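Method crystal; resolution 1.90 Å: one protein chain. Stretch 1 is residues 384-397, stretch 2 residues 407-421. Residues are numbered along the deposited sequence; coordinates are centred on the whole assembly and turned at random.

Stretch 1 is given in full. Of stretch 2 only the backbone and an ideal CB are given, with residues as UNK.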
# COMPACT_ATOMS: atom_id res chain seq x y z
N GLY A 384 2.42 12.03 21.97
CA GLY A 384 2.70 13.43 22.23
C GLY A 384 4.16 13.84 22.15
O GLY A 384 4.52 14.95 22.59
N ILE A 385 5.01 13.00 21.56
CA ILE A 385 6.43 13.30 21.47
C ILE A 385 6.86 13.37 20.01
O ILE A 385 6.22 12.85 19.11
CB ILE A 385 7.28 12.26 22.22
CG1 ILE A 385 7.09 10.87 21.58
CG2 ILE A 385 6.91 12.21 23.71
CD1 ILE A 385 8.03 9.78 22.16
N LEU A 386 8.00 13.99 19.79
CA LEU A 386 8.53 14.25 18.46
C LEU A 386 9.95 13.72 18.40
O LEU A 386 10.60 13.54 19.43
CB LEU A 386 8.53 15.75 18.13
CG LEU A 386 7.15 16.41 17.99
CD1 LEU A 386 7.29 17.92 18.06
CD2 LEU A 386 6.47 16.01 16.70
N PRO A 387 10.48 13.55 17.20
CA PRO A 387 11.85 13.02 17.07
C PRO A 387 12.88 13.87 17.79
O PRO A 387 12.82 15.10 17.79
CB PRO A 387 12.10 13.04 15.57
CG PRO A 387 10.73 12.88 14.96
CD PRO A 387 9.79 13.67 15.91
N ASP A 388 13.83 13.21 18.42
CA ASP A 388 14.94 13.86 19.11
C ASP A 388 16.10 13.97 18.12
O ASP A 388 16.73 12.95 17.82
CB ASP A 388 15.35 13.03 20.32
CG ASP A 388 16.53 13.63 21.09
OD1 ASP A 388 17.20 14.56 20.58
OD2 ASP A 388 16.76 13.14 22.21
N PRO A 389 16.42 15.15 17.61
CA PRO A 389 17.44 15.24 16.55
C PRO A 389 18.82 14.74 16.96
O PRO A 389 19.60 14.30 16.09
CB PRO A 389 17.48 16.73 16.21
CG PRO A 389 16.96 17.41 17.44
CD PRO A 389 15.95 16.47 18.05
N GLU A 390 19.15 14.73 18.25
CA GLU A 390 20.42 14.15 18.67
C GLU A 390 20.53 12.67 18.35
O GLU A 390 21.63 12.11 18.42
CB GLU A 390 20.63 14.35 20.18
CG GLU A 390 20.93 15.78 20.59
CD GLU A 390 21.29 15.90 22.06
OE1 GLU A 390 21.74 14.89 22.65
OE2 GLU A 390 21.12 16.99 22.63
N HIS A 391 19.42 12.00 18.01
CA HIS A 391 19.44 10.56 17.84
C HIS A 391 18.84 10.14 16.52
O HIS A 391 18.45 8.99 16.37
CB HIS A 391 18.71 9.86 19.00
CG HIS A 391 19.34 10.11 20.34
ND1 HIS A 391 20.48 9.46 20.75
CD2 HIS A 391 18.98 10.94 21.35
CE1 HIS A 391 20.80 9.88 21.97
NE2 HIS A 391 19.91 10.77 22.35
N ILE A 392 18.76 11.03 15.54
CA ILE A 392 18.26 10.66 14.23
C ILE A 392 19.42 10.09 13.43
O ILE A 392 20.47 10.73 13.28
CB ILE A 392 17.64 11.88 13.52
CG1 ILE A 392 16.40 12.37 14.26
CG2 ILE A 392 17.27 11.54 12.07
CD1 ILE A 392 15.80 13.63 13.70
N LYS A 393 19.24 8.90 12.90
CA LYS A 393 20.28 8.22 12.15
C LYS A 393 19.69 7.66 10.87
O LYS A 393 18.48 7.41 10.80
CB LYS A 393 20.88 7.07 12.94
CG LYS A 393 21.54 7.49 14.24
CD LYS A 393 22.41 6.38 14.81
CE LYS A 393 22.93 6.74 16.21
NZ LYS A 393 23.43 8.14 16.30
N LEU A 394 20.55 7.45 9.87
CA LEU A 394 20.19 6.69 8.67
C LEU A 394 20.39 5.21 8.96
O LEU A 394 21.49 4.81 9.30
CB LEU A 394 21.04 7.11 7.47
CG LEU A 394 20.37 6.96 6.09
CD1 LEU A 394 21.24 7.59 5.00
CD2 LEU A 394 20.07 5.53 5.77
N VAL A 395 19.33 4.42 8.90
CA VAL A 395 19.35 3.01 9.29
C VAL A 395 19.10 2.16 8.05
O VAL A 395 18.44 2.60 7.10
CB VAL A 395 18.27 2.71 10.36
CG1 VAL A 395 18.24 1.23 10.69
CG2 VAL A 395 18.53 3.55 11.62
N ARG A 396 19.65 0.96 8.04
CA ARG A 396 19.48 0.07 6.89
C ARG A 396 19.12 -1.32 7.38
O ARG A 396 19.71 -1.81 8.33
CB ARG A 396 20.77 -0.02 6.05
CG ARG A 396 20.72 -1.08 4.97
CD ARG A 396 21.97 -1.01 4.11
NE ARG A 396 22.09 -2.16 3.21
CZ ARG A 396 23.12 -2.36 2.40
NH1 ARG A 396 24.11 -1.48 2.38
NH2 ARG A 396 23.15 -3.44 1.62
N GLU A 397 18.20 -1.97 6.67
CA GLU A 397 17.84 -3.36 6.94
C GLU A 397 17.57 -4.03 5.61
O GLU A 397 16.77 -3.52 4.82
CB GLU A 397 16.59 -3.43 7.81
CG GLU A 397 16.11 -4.84 8.11
CD GLU A 397 14.87 -4.83 8.98
OE1 GLU A 397 14.37 -3.73 9.35
OE2 GLU A 397 14.40 -5.90 9.31
N UNK A 407 16.42 -3.69 0.15
CA UNK A 407 17.15 -2.82 1.07
C UNK A 407 16.16 -1.77 1.57
O UNK A 407 15.61 -0.99 0.79
CB UNK A 407 18.36 -2.17 0.40
N UNK A 408 15.91 -1.77 2.86
CA UNK A 408 14.98 -0.83 3.47
C UNK A 408 15.81 0.21 4.21
O UNK A 408 16.44 -0.11 5.23
CB UNK A 408 14.00 -1.53 4.41
N UNK A 409 15.90 1.40 3.64
CA UNK A 409 16.64 2.52 4.21
C UNK A 409 15.68 3.45 4.92
O UNK A 409 14.61 3.74 4.40
CB UNK A 409 17.42 3.27 3.13
N UNK A 410 16.07 3.96 6.09
CA UNK A 410 15.17 4.84 6.81
C UNK A 410 15.95 5.87 7.62
O UNK A 410 17.11 5.66 7.97
CB UNK A 410 14.25 4.03 7.72
N UNK A 411 15.32 7.01 7.85
CA UNK A 411 15.76 7.95 8.86
C UNK A 411 14.86 7.74 10.07
O UNK A 411 13.63 7.72 9.93
CB UNK A 411 15.71 9.39 8.36
N UNK A 412 15.47 7.62 11.24
CA UNK A 412 14.75 7.20 12.43
C UNK A 412 15.43 7.78 13.65
O UNK A 412 16.66 7.80 13.70
CB UNK A 412 14.67 5.67 12.52
N UNK A 413 14.63 8.28 14.60
CA UNK A 413 15.08 8.57 15.96
C UNK A 413 15.23 7.21 16.63
O UNK A 413 14.25 6.57 16.99
CB UNK A 413 14.11 9.48 16.72
N UNK A 414 16.48 6.76 16.80
CA UNK A 414 16.70 5.40 17.27
C UNK A 414 16.64 5.30 18.78
O UNK A 414 16.64 4.19 19.31
CB UNK A 414 18.05 4.88 16.77
N UNK A 415 16.61 6.44 19.49
CA UNK A 415 16.34 6.41 20.92
C UNK A 415 14.86 6.17 21.20
O UNK A 415 14.50 5.33 22.03
CB UNK A 415 16.79 7.72 21.57
N UNK A 416 13.98 6.93 20.55
CA UNK A 416 12.55 6.83 20.79
C UNK A 416 11.83 5.96 19.78
O UNK A 416 10.61 5.80 19.89
CB UNK A 416 11.93 8.23 20.79
N UNK A 417 12.54 5.45 18.79
CA UNK A 417 12.00 4.59 17.74
C UNK A 417 10.89 5.28 16.96
O UNK A 417 9.77 4.79 16.89
CB UNK A 417 11.48 3.29 18.34
N UNK A 418 11.23 6.41 16.34
CA UNK A 418 10.29 7.21 15.56
C UNK A 418 10.80 7.30 14.13
O UNK A 418 11.94 7.71 13.90
CB UNK A 418 10.11 8.60 16.17
N UNK A 419 9.96 6.92 13.17
CA UNK A 419 10.35 6.79 11.77
C UNK A 419 9.97 8.07 11.05
O UNK A 419 8.81 8.50 11.11
CB UNK A 419 9.69 5.57 11.11
N UNK A 420 10.94 8.67 10.36
CA UNK A 420 10.78 9.96 9.70
C UNK A 420 10.60 9.82 8.20
O UNK A 420 9.89 10.62 7.58
CB UNK A 420 11.99 10.85 9.99
N UNK A 421 11.31 8.87 7.59
CA UNK A 421 11.32 8.71 6.14
C UNK A 421 11.91 7.35 5.82
O UNK A 421 12.70 6.81 6.60
CB UNK A 421 12.11 9.83 5.46

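Strand 392-397 of stretch 1 runs antiparallel to positions 407-413, so the backbone fixes which face each CB takes. At 407 the CB points sideways, 4.7 Å from Arg396 NE; a branched or long aliphatic chain could reach the guanidinium. It is Ile407, whose CG2 lies 3.7 Å from Arg396 NE.

Position 408 forms a hydrogen-bonded pair with Glu397. The CB shares a face with Val395 and Glu397; the visible atoms decide little, so many residues from aliphatic to aromatic or polar would do. The residue is Phe408, its ring leading away from stretch 1.

The CB of 409 lies on the other face, 4.4 Å from Leu394 CD2, which favours an aliphatic residue. Leu409 bends back so that its CD2 comes 3.8 Å from Arg396 CB.

At 410, paired with Val395, a small residue, polar or not, would suit. The residue is Ser410; Ser410 OG is 2.8 Å from the O of water 1, and that water O donates to Phe408 O at 2.8 Å.

Position 411 opposes Leu394 in a non-hydrogen-bonded pair, with Ile392 CG2 4.6 Å from its CB. Leu, Ile, Met or an aromatic residue could use this apolar surface. Phe411 does, placing Leu394 CG over one ring face, 3.7 Å from Phe411 CZ.

The backbone of 412 bonds Lys393 in both directions, and its CB is 4.5 Å from Val395 CG2. An aliphatic or longer polar chain would fit; it is Glu412.

At 413 the CB is 4.1 Å from Asp388 N, a donor that calls for an acceptor: Asp, Asn or perhaps Ser. Asp413 OD2 accepts from Asp388 N at 2.7 Å.

The N of 414 donates to His391 O (3.0 Å), and Val395 CG2 lies 5.3 Å from its CB, suiting an aliphatic residue. Val414 CG1 reaches 3.9 Å from Val395 CG2.

The CB of 415 is 3.7 Å from His391 CG; any chain with a methylene could cover the imidazole. Lys415 does so with CB and CD over one face.

Position 416 points toward Ile385; apolar or polar residues are possible. Asn416 ND2 donates to Asp413 OD2 (2.8 Å).

Position 417 is out of reach, but positive phi favours Gly, Asn or Asp; it is Asp417.

The CB of 418 faces Pro387, inviting an aliphatic residue: Ile418 CG2 packs 3.9 Å from Pro387 CG. Position 419 points away and is left open; it is Leu419. The CB of 420 points toward stretch 1 but has nothing there within 5.5 Å, so only a longer side chain would reach the apolar Pro387 and Ile392; Ile420 CD1 meets Ile392 CD1 at 3.6 Å. Position 421 is out of reach and unrestricted; it is Ala421.

Stretch 2 407-421: IFLSFEDVKNDILIA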
# COMPACT_ATOMS: atom_id res chain seq x y z
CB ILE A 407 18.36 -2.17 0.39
CG1 ILE A 407 19.34 -3.25 -0.10
CG2 ILE A 407 19.03 -1.20 1.38
CD1 ILE A 407 19.36 -3.46 -1.55
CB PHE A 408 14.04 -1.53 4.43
CG PHE A 408 13.00 -0.62 5.06
CD1 PHE A 408 11.89 -0.22 4.35
CD2 PHE A 408 13.12 -0.19 6.36
CE1 PHE A 408 10.90 0.58 4.91
CE2 PHE A 408 12.15 0.61 6.95
CZ PHE A 408 11.03 1.01 6.22
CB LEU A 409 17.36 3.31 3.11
CG LEU A 409 18.41 2.58 2.27
CD1 LEU A 409 18.90 3.53 1.16
CD2 LEU A 409 19.60 2.10 3.13
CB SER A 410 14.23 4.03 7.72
OG SER A 410 14.99 3.31 8.67
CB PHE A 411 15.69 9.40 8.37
CG PHE A 411 16.91 9.81 7.63
CD1 PHE A 411 18.10 10.10 8.32
CD2 PHE A 411 16.92 9.86 6.25
CE1 PHE A 411 19.26 10.44 7.63
CE2 PHE A 411 18.08 10.22 5.56
CZ PHE A 411 19.25 10.49 6.24
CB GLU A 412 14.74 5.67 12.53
CG GLU A 412 14.12 5.09 13.78
CD GLU A 412 14.29 3.58 13.87
OE1 GLU A 412 14.40 2.92 12.82
OE2 GLU A 412 14.33 3.06 15.01
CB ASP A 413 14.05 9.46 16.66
CG ASP A 413 14.31 9.62 18.14
OD1 ASP A 413 15.18 8.90 18.70
OD2 ASP A 413 13.67 10.50 18.76
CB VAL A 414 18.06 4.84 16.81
CG1 VAL A 414 18.16 4.85 15.31
CG2 VAL A 414 19.21 5.64 17.45
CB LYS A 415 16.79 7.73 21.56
CG LYS A 415 16.43 7.89 23.03
CD LYS A 415 17.03 9.17 23.60
CE LYS A 415 16.65 9.39 25.10
NZ LYS A 415 15.18 9.46 25.33
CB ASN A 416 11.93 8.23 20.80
CG ASN A 416 12.56 9.11 21.87
OD1 ASN A 416 12.45 8.81 23.07
ND2 ASN A 416 13.23 10.17 21.46
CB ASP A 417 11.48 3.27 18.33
CG ASP A 417 12.57 2.49 19.03
OD1 ASP A 417 13.74 2.55 18.59
OD2 ASP A 417 12.27 1.80 20.03
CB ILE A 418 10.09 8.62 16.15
CG1 ILE A 418 9.66 8.55 17.61
CG2 ILE A 418 9.05 9.38 15.28
CD1 ILE A 418 9.42 9.88 18.28
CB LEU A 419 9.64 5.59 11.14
CG LEU A 419 9.82 5.38 9.64
CD1 LEU A 419 11.22 5.01 9.29
CD2 LEU A 419 8.82 4.31 9.16
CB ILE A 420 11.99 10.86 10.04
CG1 ILE A 420 11.95 11.22 11.53
CG2 ILE A 420 11.98 12.08 9.18
CD1 ILE A 420 13.30 11.66 12.09
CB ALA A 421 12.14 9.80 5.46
O HOH W 1 16.04 0.82 7.87
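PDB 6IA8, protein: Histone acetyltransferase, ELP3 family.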